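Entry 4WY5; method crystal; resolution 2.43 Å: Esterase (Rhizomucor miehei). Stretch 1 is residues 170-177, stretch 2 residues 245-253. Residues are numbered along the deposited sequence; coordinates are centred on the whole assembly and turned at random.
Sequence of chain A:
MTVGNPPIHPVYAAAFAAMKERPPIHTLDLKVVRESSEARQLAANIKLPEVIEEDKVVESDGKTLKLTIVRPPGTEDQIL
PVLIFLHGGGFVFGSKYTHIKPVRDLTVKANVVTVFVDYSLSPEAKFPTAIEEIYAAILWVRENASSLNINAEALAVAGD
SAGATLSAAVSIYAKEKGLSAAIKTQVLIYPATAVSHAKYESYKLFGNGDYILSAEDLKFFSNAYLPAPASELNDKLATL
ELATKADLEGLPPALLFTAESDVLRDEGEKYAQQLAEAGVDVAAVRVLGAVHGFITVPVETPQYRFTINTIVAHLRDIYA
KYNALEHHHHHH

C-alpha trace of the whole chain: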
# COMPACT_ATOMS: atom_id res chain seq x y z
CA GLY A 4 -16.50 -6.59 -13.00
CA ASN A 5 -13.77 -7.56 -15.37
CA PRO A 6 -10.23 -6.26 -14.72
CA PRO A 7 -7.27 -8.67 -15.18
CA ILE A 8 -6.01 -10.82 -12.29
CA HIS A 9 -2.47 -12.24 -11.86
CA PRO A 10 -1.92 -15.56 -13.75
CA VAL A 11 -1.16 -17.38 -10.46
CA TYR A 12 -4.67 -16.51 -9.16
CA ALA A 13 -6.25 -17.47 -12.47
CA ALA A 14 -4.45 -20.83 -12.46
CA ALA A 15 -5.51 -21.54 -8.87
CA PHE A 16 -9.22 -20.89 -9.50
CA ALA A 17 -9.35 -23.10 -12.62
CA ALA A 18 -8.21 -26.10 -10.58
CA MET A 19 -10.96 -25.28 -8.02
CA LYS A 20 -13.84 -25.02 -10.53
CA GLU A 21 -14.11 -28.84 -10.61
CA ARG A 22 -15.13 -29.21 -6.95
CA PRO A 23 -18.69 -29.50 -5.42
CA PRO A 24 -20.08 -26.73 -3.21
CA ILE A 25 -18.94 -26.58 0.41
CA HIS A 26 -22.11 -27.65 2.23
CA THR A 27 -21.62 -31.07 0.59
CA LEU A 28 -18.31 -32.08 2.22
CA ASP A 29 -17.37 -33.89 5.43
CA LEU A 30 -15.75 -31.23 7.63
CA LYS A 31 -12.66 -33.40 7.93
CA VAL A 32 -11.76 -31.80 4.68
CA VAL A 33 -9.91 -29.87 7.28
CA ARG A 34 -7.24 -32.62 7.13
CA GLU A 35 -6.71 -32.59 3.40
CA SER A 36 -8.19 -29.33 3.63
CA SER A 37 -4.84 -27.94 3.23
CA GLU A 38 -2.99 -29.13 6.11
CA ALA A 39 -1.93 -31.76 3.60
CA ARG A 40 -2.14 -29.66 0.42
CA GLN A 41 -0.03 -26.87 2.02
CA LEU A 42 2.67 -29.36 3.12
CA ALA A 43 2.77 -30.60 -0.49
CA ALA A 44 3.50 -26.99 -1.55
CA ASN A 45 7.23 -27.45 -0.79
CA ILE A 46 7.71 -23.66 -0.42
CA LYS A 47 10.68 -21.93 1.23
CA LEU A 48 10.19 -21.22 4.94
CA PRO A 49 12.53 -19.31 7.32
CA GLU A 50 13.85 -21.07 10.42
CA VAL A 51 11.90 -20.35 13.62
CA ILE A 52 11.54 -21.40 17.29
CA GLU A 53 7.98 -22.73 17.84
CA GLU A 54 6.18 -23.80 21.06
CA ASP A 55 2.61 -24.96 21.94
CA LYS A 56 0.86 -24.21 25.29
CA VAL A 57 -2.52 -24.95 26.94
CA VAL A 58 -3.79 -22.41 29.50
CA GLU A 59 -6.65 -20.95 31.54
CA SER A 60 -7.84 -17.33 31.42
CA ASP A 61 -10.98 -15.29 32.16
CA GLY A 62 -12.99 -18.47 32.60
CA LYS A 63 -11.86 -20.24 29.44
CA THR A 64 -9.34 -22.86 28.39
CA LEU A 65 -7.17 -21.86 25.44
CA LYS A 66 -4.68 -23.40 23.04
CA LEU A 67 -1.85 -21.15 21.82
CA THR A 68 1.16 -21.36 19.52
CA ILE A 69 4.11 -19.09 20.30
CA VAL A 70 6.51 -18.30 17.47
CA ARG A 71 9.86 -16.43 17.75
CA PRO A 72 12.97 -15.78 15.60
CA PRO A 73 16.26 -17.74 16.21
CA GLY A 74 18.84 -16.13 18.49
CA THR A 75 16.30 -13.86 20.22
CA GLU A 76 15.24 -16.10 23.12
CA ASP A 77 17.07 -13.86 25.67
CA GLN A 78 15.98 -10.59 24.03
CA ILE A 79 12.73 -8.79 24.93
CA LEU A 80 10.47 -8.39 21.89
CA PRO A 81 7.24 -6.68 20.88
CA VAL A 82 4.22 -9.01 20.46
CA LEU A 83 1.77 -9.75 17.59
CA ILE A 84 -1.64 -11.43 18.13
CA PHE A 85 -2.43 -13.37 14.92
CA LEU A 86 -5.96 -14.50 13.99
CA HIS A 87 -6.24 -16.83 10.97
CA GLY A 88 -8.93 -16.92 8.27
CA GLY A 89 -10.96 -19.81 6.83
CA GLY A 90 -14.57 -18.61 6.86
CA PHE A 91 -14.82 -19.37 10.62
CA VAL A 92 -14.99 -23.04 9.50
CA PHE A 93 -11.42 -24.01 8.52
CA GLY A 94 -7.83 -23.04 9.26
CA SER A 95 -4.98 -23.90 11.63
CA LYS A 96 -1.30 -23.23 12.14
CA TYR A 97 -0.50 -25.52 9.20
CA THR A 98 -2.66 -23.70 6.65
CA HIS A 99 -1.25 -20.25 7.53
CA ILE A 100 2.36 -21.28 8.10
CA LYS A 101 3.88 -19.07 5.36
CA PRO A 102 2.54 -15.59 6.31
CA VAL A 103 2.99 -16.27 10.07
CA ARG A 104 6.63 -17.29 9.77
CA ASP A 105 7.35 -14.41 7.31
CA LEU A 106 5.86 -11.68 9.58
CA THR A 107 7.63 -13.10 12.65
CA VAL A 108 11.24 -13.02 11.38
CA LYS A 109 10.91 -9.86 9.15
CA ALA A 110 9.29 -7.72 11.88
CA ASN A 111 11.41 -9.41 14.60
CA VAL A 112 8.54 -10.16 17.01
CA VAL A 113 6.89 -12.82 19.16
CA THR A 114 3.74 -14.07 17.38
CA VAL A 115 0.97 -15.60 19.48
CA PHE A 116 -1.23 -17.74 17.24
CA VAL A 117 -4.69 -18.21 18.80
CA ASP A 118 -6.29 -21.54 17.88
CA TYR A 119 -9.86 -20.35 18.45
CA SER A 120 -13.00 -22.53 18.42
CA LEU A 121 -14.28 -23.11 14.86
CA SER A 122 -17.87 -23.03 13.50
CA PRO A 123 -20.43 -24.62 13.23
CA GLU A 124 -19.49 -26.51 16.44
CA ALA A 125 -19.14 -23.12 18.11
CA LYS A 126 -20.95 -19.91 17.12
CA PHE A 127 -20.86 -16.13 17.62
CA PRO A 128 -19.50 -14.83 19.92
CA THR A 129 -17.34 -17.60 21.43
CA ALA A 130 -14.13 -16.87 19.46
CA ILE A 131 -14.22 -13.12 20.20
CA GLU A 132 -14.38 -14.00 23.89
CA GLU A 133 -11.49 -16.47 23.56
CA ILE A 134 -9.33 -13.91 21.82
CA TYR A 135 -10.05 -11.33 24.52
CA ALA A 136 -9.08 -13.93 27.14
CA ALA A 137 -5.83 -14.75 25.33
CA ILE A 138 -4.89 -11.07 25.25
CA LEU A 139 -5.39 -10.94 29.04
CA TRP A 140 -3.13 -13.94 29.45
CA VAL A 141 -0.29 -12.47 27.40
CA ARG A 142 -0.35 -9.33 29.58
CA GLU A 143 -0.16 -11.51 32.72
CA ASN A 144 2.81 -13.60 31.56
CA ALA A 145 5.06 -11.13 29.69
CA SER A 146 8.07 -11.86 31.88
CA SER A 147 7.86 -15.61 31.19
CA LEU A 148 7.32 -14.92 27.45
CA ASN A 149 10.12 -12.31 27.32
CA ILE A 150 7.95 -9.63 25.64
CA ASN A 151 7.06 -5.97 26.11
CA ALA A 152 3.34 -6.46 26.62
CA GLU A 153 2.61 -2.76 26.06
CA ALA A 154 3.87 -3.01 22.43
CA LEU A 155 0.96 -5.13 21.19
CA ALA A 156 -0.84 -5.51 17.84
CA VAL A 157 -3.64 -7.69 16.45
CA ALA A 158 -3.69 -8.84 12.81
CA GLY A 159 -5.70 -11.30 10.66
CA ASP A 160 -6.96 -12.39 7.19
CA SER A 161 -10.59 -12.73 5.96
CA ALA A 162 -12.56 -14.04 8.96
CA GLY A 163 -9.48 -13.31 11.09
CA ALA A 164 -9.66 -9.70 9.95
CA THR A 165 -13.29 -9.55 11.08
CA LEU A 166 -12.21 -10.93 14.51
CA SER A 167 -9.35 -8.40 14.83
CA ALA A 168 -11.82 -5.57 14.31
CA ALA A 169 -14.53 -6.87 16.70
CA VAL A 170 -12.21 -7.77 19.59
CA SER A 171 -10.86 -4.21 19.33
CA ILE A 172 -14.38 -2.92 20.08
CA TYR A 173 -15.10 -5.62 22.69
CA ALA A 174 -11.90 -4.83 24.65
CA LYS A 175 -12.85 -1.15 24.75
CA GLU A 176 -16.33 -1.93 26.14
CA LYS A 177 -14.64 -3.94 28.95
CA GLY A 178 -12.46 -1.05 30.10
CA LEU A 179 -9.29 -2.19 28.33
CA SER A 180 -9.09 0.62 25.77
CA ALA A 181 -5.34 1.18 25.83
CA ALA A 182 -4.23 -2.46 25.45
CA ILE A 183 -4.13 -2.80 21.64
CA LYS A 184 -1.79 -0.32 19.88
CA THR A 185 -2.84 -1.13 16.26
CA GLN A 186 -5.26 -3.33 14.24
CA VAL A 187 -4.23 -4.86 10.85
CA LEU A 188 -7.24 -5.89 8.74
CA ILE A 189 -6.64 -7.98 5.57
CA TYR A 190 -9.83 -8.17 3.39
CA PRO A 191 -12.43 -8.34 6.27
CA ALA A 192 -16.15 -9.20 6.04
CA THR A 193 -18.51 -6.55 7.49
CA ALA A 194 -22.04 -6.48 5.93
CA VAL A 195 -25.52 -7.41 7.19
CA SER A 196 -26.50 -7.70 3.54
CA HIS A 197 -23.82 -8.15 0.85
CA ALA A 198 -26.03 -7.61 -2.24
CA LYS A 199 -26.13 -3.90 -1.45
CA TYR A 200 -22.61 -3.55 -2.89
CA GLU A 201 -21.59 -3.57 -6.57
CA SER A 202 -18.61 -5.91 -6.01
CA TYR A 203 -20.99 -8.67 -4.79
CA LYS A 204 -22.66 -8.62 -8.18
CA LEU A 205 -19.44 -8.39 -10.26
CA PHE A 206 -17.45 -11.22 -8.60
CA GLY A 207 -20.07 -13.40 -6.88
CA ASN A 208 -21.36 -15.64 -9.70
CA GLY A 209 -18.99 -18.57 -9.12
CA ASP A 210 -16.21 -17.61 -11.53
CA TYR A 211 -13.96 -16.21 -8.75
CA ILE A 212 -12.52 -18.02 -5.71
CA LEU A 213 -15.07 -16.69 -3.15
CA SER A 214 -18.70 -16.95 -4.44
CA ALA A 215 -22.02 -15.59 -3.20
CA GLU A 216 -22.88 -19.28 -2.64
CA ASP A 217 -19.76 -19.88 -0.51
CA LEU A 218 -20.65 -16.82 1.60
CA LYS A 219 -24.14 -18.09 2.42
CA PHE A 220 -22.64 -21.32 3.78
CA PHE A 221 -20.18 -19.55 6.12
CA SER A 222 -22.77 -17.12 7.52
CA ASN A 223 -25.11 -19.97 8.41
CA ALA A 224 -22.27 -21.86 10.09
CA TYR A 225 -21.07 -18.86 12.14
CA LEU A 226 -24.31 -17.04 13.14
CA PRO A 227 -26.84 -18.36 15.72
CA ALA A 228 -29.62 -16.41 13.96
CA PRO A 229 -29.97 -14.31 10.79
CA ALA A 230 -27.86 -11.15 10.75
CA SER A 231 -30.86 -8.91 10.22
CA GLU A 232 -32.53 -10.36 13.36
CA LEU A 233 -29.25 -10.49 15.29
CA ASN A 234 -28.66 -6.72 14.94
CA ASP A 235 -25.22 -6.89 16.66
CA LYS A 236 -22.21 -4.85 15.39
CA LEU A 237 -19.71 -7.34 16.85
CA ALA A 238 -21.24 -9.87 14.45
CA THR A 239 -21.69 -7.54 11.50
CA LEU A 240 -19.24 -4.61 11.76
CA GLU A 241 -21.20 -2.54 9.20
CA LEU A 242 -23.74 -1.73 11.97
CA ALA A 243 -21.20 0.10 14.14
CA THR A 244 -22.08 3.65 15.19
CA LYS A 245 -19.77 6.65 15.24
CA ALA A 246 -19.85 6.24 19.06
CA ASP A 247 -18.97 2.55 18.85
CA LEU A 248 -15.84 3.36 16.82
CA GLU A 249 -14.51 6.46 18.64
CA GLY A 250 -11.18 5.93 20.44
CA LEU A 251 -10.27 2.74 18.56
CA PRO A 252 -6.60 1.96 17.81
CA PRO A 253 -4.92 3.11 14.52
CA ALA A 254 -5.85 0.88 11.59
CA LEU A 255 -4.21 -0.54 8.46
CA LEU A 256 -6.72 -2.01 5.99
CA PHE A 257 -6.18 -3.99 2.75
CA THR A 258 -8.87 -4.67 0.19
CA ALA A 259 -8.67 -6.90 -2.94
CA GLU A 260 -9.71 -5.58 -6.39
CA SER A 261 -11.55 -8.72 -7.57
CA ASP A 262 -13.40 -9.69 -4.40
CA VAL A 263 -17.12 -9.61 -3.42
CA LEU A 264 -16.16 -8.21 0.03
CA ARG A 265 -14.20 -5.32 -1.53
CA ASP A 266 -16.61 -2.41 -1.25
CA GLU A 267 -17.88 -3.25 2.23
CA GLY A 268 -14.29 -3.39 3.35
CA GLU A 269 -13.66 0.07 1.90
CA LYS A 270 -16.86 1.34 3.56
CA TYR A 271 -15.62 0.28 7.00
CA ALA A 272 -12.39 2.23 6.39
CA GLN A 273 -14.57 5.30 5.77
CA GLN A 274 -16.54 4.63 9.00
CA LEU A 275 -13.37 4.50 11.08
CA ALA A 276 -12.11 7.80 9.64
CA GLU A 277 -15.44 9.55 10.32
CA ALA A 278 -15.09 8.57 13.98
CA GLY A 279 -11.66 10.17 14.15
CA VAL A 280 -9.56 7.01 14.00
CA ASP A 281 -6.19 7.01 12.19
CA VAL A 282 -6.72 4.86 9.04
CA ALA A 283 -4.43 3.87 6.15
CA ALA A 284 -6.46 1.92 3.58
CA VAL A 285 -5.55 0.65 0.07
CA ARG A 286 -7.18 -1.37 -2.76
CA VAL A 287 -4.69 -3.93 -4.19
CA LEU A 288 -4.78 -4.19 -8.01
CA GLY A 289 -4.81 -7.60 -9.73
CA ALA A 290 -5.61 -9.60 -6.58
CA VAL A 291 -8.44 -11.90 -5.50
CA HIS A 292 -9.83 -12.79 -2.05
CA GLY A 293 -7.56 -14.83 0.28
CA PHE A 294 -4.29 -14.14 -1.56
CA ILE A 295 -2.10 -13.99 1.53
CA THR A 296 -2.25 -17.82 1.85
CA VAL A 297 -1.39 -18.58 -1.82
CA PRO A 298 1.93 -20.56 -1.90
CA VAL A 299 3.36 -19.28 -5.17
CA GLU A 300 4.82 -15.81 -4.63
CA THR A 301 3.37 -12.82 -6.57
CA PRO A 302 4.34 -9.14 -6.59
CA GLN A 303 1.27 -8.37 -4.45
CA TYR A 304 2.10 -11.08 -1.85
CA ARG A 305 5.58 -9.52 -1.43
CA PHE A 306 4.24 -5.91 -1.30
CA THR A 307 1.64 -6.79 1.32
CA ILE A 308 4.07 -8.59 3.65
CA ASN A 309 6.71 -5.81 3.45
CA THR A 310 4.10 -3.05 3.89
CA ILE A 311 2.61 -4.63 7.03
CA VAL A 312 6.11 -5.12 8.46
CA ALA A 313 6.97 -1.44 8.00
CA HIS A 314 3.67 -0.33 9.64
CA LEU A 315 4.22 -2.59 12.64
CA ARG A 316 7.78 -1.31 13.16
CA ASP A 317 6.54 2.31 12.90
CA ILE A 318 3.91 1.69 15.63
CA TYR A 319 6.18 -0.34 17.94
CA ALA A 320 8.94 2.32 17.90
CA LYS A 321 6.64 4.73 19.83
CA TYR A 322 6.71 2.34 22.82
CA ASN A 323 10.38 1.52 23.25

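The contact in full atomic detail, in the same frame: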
# COMPACT_ATOMS: atom_id res chain seq x y z
N VAL A 170 -12.81 -7.68 18.26
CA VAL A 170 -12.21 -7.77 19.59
C VAL A 170 -11.58 -6.42 19.96
O VAL A 170 -11.35 -6.15 21.14
CB VAL A 170 -11.13 -8.90 19.72
CG1 VAL A 170 -9.79 -8.47 19.16
CG2 VAL A 170 -10.96 -9.34 21.19
N SER A 171 -11.32 -5.55 18.97
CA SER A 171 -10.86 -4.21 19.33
C SER A 171 -12.00 -3.40 19.98
O SER A 171 -11.77 -2.61 20.90
CB SER A 171 -10.30 -3.45 18.12
OG SER A 171 -9.18 -4.10 17.54
N ILE A 172 -13.23 -3.63 19.52
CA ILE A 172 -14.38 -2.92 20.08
C ILE A 172 -14.77 -3.54 21.43
O ILE A 172 -15.00 -2.82 22.41
CB ILE A 172 -15.59 -2.97 19.13
CG1 ILE A 172 -15.26 -2.25 17.81
CG2 ILE A 172 -16.84 -2.36 19.80
CD1 ILE A 172 -16.36 -2.36 16.73
N TYR A 173 -14.81 -4.87 21.46
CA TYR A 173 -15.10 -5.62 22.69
C TYR A 173 -14.18 -5.22 23.85
O TYR A 173 -14.65 -4.94 24.96
CB TYR A 173 -14.99 -7.12 22.41
CG TYR A 173 -15.37 -8.04 23.53
CD1 TYR A 173 -14.41 -8.48 24.44
CD2 TYR A 173 -16.67 -8.49 23.68
CE1 TYR A 173 -14.75 -9.34 25.47
CE2 TYR A 173 -17.01 -9.36 24.72
CZ TYR A 173 -16.04 -9.78 25.60
OH TYR A 173 -16.35 -10.63 26.63
N ALA A 174 -12.87 -5.15 23.59
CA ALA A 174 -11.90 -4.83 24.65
C ALA A 174 -12.13 -3.43 25.21
O ALA A 174 -11.93 -3.18 26.40
CB ALA A 174 -10.47 -4.96 24.12
N LYS A 175 -12.54 -2.52 24.34
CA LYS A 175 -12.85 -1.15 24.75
C LYS A 175 -14.08 -1.09 25.67
O LYS A 175 -14.12 -0.29 26.61
CB LYS A 175 -13.06 -0.26 23.53
CG LYS A 175 -13.34 1.20 23.87
CD LYS A 175 -13.74 1.98 22.63
CE LYS A 175 -15.18 1.69 22.25
NZ LYS A 175 -15.74 2.70 21.30
N GLU A 176 -15.08 -1.92 25.38
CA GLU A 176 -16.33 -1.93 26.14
C GLU A 176 -16.14 -2.57 27.53
O GLU A 176 -16.99 -2.42 28.42
CB GLU A 176 -17.44 -2.67 25.36
CG GLU A 176 -17.81 -2.02 24.03
CD GLU A 176 -18.99 -2.67 23.34
OE1 GLU A 176 -19.27 -3.87 23.57
OE2 GLU A 176 -19.64 -1.98 22.52
N LYS A 177 -15.02 -3.27 27.69
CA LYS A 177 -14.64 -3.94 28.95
C LYS A 177 -13.73 -3.09 29.83
O LYS A 177 -13.36 -3.51 30.92
CB LYS A 177 -13.95 -5.27 28.66
CG LYS A 177 -14.88 -6.38 28.21
CD LYS A 177 -15.49 -7.08 29.42
CE LYS A 177 -16.32 -8.29 29.00
NZ LYS A 177 -16.88 -9.01 30.18
N LYS A 245 -20.89 5.75 15.05
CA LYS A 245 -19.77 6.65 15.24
C LYS A 245 -19.25 6.57 16.69
O LYS A 245 -18.04 6.64 16.94
CB LYS A 245 -20.20 8.07 14.87
CG LYS A 245 -19.08 9.08 14.69
CD LYS A 245 -19.60 10.34 13.99
CE LYS A 245 -18.81 11.57 14.39
NZ LYS A 245 -18.80 11.71 15.87
N ALA A 246 -20.18 6.39 17.63
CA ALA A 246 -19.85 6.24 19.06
C ALA A 246 -19.14 4.92 19.36
O ALA A 246 -18.19 4.88 20.15
CB ALA A 246 -21.11 6.36 19.91
N ASP A 247 -19.61 3.85 18.72
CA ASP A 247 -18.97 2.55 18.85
C ASP A 247 -17.49 2.59 18.45
O ASP A 247 -16.67 1.90 19.05
CB ASP A 247 -19.71 1.49 18.01
CG ASP A 247 -21.06 1.08 18.62
OD1 ASP A 247 -21.17 1.06 19.87
OD2 ASP A 247 -22.00 0.76 17.85
N LEU A 248 -17.16 3.40 17.45
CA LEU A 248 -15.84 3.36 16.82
C LEU A 248 -14.84 4.39 17.36
O LEU A 248 -13.63 4.24 17.17
CB LEU A 248 -16.00 3.57 15.31
CG LEU A 248 -16.80 2.49 14.59
CD1 LEU A 248 -16.85 2.77 13.10
CD2 LEU A 248 -16.19 1.11 14.85
N GLU A 249 -15.35 5.39 18.07
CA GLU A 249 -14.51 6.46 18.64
C GLU A 249 -13.47 5.90 19.63
O GLU A 249 -13.78 5.02 20.43
CB GLU A 249 -15.40 7.50 19.33
CG GLU A 249 -15.09 8.96 18.97
CD GLU A 249 -14.07 9.59 19.92
OE1 GLU A 249 -13.88 9.06 21.04
OE2 GLU A 249 -13.46 10.62 19.54
N GLY A 250 -12.23 6.37 19.54
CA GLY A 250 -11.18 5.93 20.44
C GLY A 250 -10.54 4.58 20.12
O GLY A 250 -9.74 4.05 20.92
N LEU A 251 -10.85 4.03 18.95
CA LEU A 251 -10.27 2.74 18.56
C LEU A 251 -8.82 2.95 18.14
O LEU A 251 -8.42 4.07 17.83
CB LEU A 251 -11.09 2.09 17.43
CG LEU A 251 -11.97 0.86 17.71
CD1 LEU A 251 -12.51 0.80 19.13
CD2 LEU A 251 -13.12 0.76 16.70
N PRO A 252 -8.02 1.87 18.15
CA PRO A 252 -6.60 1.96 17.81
C PRO A 252 -6.36 2.14 16.32
O PRO A 252 -7.17 1.65 15.53
CB PRO A 252 -6.03 0.62 18.30
CG PRO A 252 -7.20 -0.31 18.29
CD PRO A 252 -8.39 0.52 18.64
N PRO A 253 -5.26 2.82 15.93
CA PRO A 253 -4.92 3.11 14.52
C PRO A 253 -5.00 1.88 13.63
O PRO A 253 -4.55 0.80 14.05
CB PRO A 253 -3.48 3.63 14.61
CG PRO A 253 -3.34 4.16 15.99
CD PRO A 253 -4.22 3.29 16.86
O HOH W 1 -19.50 0.55 22.61

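How does the helix of stretch 1 first meet stretch 2? V170 lies out of reach, and the contact begins one residue later at S171, whose CA sits 7.0 Å from the CA of L251, the closest pair of CA atoms across the two stretches. S171 is buried with its CA-to-CB bond pointing toward stretch 2: S171 OG comes to 4.3 Å from P252 CG, while its hydrogen bond is made elsewhere in the structure. The backbone contributes too, with S171 O lying 3.9 Å from L251 CD1.

What forms the greasy part of the contact? I172 is buried; its CA-to-CB bond runs sideways, and with chi1 m and chi2 t its CG1 and CD1 atoms meet the two leucines. I172 CG1 packs 3.9 Å from L251 CD2, and I172 CD1 reaches 4.0 Å from L248 CD2. Both leucines bring the ends of their side chains nearer than their CA-to-CB bonds suggest: that of L248 points away and that of L251 sideways. Branched aliphatic side chains fill this space without leaving polar groups unpaired. Y173 and A174, on the next part of the helix, do not touch stretch 2.

Where is the polar anchor? It is K175, which has the largest covered area of any residue here, 77 Å². Its CA-to-CB bond points toward stretch 2, and the chain runs t, t, p, t, the turn at chi3 helping to set the position of the ammonium group. There K175 NZ donates hydrogen bonds to D247 O at 2.6 Å and to E249 O at 3.2 Å. These carbonyls lie where the short helix 245-248 gives out and E249 leaves helical phi/psi, so the lysine gathers backbone oxygens at the helix's end. The methylenes are used as well: K175 CD lies 3.9 Å from L251 CD1. G250 takes a positive phi in the type II turn from L248 to L251, a conformation that favours glycine; a CB there would point toward stretch 1, about 4.4 Å from K175 CD.

How does the contact finish at E176? Its CA-to-CB bond runs sideways, but its end comes nearer, leaving E176 OE2 4.3 Å from D247 OD1. Two like charges this close would repel, and a water beside the pair bridges them, donating to E176 OE2 at 2.5 Å and to D247 OD1 at 3.2 Å. E176 is exposed and D247 partly exposed, so a water can reach both carboxylates. K177 is beyond reach, and the contact ends with E176.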